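Local coordinates for NEQ011 (Nanoarchaeum equitans Kin4-M, PDB 6GQ8), which is a neelaredoxin-type superoxide reductase that reduces superoxide anion to hydrogen peroxide at a mononuclear non-haem iron centre, at the interface of chains A and B. Coordinates in Å, arbitrary orientation; residue numbers count along the deposited sequence, not the author numbering. Chains: chain A/B, NEQ011.

The interface of chains A and B. Residues chain A 55-56, 58, 86; chain B 71, 73.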
ATOM      1  N   LYS A  55      -9.907  10.244 -21.156  1.00 64.91           N
ATOM      2  CA  LYS A  55      -8.882  10.688 -20.222  1.00 61.41           C
ATOM      3  C   LYS A  55      -8.092   9.490 -19.708  1.00 59.93           C
ATOM      4  O   LYS A  55      -8.362   8.335 -20.052  1.00 58.22           O
ATOM      5  CB  LYS A  55      -9.498  11.457 -19.047  1.00 59.43           C
ATOM      6  CG  LYS A  55     -10.278  12.697 -19.440  1.00 64.06           C
ATOM      7  CD  LYS A  55     -10.615  13.531 -18.215  1.00 66.49           C
ATOM      8  CE  LYS A  55     -11.663  14.582 -18.537  1.00 76.21           C
ATOM      9  NZ  LYS A  55     -13.008  13.960 -18.714  1.00 79.09           N
ATOM     10  N   GLU A  56      -7.107   9.781 -18.865  1.00 55.00           N
ATOM     11  CA  GLU A  56      -6.271   8.763 -18.260  1.00 54.30           C
ATOM     12  C   GLU A  56      -6.982   8.126 -17.068  1.00 52.22           C
ATOM     13  O   GLU A  56      -7.826   8.760 -16.430  1.00 51.89           O
ATOM     14  CB  GLU A  56      -4.946   9.369 -17.806  1.00 51.99           C
ATOM     15  CG  GLU A  56      -4.112   9.959 -18.929  1.00 54.72           C
ATOM     16  CD  GLU A  56      -3.488   8.897 -19.809  1.00 57.06           C
ATOM     17  OE1 GLU A  56      -3.439   7.722 -19.387  1.00 55.41           O
ATOM     18  OE2 GLU A  56      -3.041   9.236 -20.925  1.00 61.49           O
ATOM     19  N   THR A  58      -7.672   7.234 -13.413  1.00 40.80           N
ATOM     20  CA  THR A  58      -7.343   7.836 -12.127  1.00 37.44           C
ATOM     21  C   THR A  58      -7.451   6.787 -11.029  1.00 31.30           C
ATOM     22  O   THR A  58      -8.486   6.127 -10.895  1.00 31.42           O
ATOM     23  CB  THR A  58      -8.264   9.018 -11.822  1.00 37.04           C
ATOM     24  OG1 THR A  58      -8.022  10.071 -12.764  1.00 42.66           O
ATOM     25  CG2 THR A  58      -8.029   9.529 -10.409  1.00 36.48           C
ATOM     26  N   GLU A  86     -16.400  12.632 -11.570  1.00 51.58           N
ATOM     27  CA  GLU A  86     -16.934  13.617 -12.501  1.00 53.99           C
ATOM     28  C   GLU A  86     -17.012  13.014 -13.895  1.00 51.54           C
ATOM     29  O   GLU A  86     -16.027  12.459 -14.395  1.00 48.76           O
ATOM     30  CB  GLU A  86     -16.076  14.884 -12.523  1.00 58.22           C
ATOM     31  CG  GLU A  86     -16.660  16.002 -13.381  1.00 62.17           C
ATOM     32  CD  GLU A  86     -15.759  17.219 -13.454  1.00 66.87           C
ATOM     33  OE1 GLU A  86     -14.646  17.110 -14.010  1.00 66.61           O
ATOM     34  OE2 GLU A  86     -16.158  18.283 -12.938  1.00 70.90           O
TER
ATOM     35  N   TYR B  71      -8.562  15.306 -12.159  1.00 33.43           N
ATOM     36  CA  TYR B  71      -9.713  15.313 -13.063  1.00 40.59           C
ATOM     37  C   TYR B  71     -11.022  15.410 -12.283  1.00 41.13           C
ATOM     38  O   TYR B  71     -12.037  14.820 -12.662  1.00 44.35           O
ATOM     39  CB  TYR B  71      -9.699  14.084 -13.976  1.00 42.42           C
ATOM     40  CG  TYR B  71      -8.427  13.962 -14.786  1.00 40.58           C
ATOM     41  CD1 TYR B  71      -8.180  14.816 -15.851  1.00 43.81           C
ATOM     42  CD2 TYR B  71      -7.469  13.001 -14.481  1.00 41.03           C
ATOM     43  CE1 TYR B  71      -7.020  14.718 -16.594  1.00 47.89           C
ATOM     44  CE2 TYR B  71      -6.301  12.896 -15.222  1.00 41.57           C
ATOM     45  CZ  TYR B  71      -6.085  13.760 -16.279  1.00 45.70           C
ATOM     46  OH  TYR B  71      -4.933  13.673 -17.027  1.00 49.74           O
ATOM     47  N   ASN B  73     -11.835  14.150  -9.469  1.00 40.51           N
ATOM     48  CA  ASN B  73     -12.194  12.930  -8.760  1.00 36.92           C
ATOM     49  C   ASN B  73     -11.625  12.978  -7.347  1.00 33.86           C
ATOM     50  O   ASN B  73     -10.479  13.388  -7.141  1.00 33.64           O
ATOM     51  CB  ASN B  73     -11.680  11.690  -9.495  1.00 33.51           C
ATOM     52  CG  ASN B  73     -12.264  11.553 -10.887  1.00 37.41           C
ATOM     53  OD1 ASN B  73     -13.480  11.635 -11.076  1.00 38.22           O
ATOM     54  ND2 ASN B  73     -11.399  11.344 -11.873  1.00 36.84           N
TER
HETATM   55  O   HOH W   1     -12.822  12.800 -14.577  1.00 34.99           O
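B:Tyr71, in the short 3-10 helix 70-72, sets its ring between A:Lys55 and A:Thr58 and hides 66 Å² of its surface. The apolar part is the lysine stem: CD of A:Lys55 lies off the ring plane and just outside the CD1 corner, beyond the rim and not over the face, 3.6 Å from CD1 of B:Tyr71. The two side chains run past each other in opposite directions, and the lysine bends only at its far end (chi4 73°). A:Thr58 meets the ring at its CD2 edge, its hydroxyl OG1 3.4 Å from CD2 of B:Tyr71. A chi1 of -57° keeps the tyrosine CG beside its own backbone N, which directs the ring into this place between lysine and threonine.

A direct polar link is a hydrogen bond from the backbone N of A:Glu86 to the side-chain carbonyl OD1 of B:Asn73, 3.1 Å long and fairly straight (161° at H), the N-H pointing almost head-on at the oxygen. The amide crosses A:Thr58 at a slant, ND2 of B:Asn73 being 3.7 Å from OG1 of A:Thr58. A leucine in place of B:Asn73 would probably leave the A:Glu86 amide without this acceptor.

Water 1 joins the two backbones, 2.9 Å from O of B:Tyr71 and 3.2 Å from O of A:Glu86; its contact with the B:Asn73 amide is weak.

Repeated by the two-fold symmetry, this patch fastens residues 71 and 73 of one subunit to the neighbour's loops and strand 58-65, probably helping to hold this pair of subunits together, if the deposited four-copy assembly is the biological one.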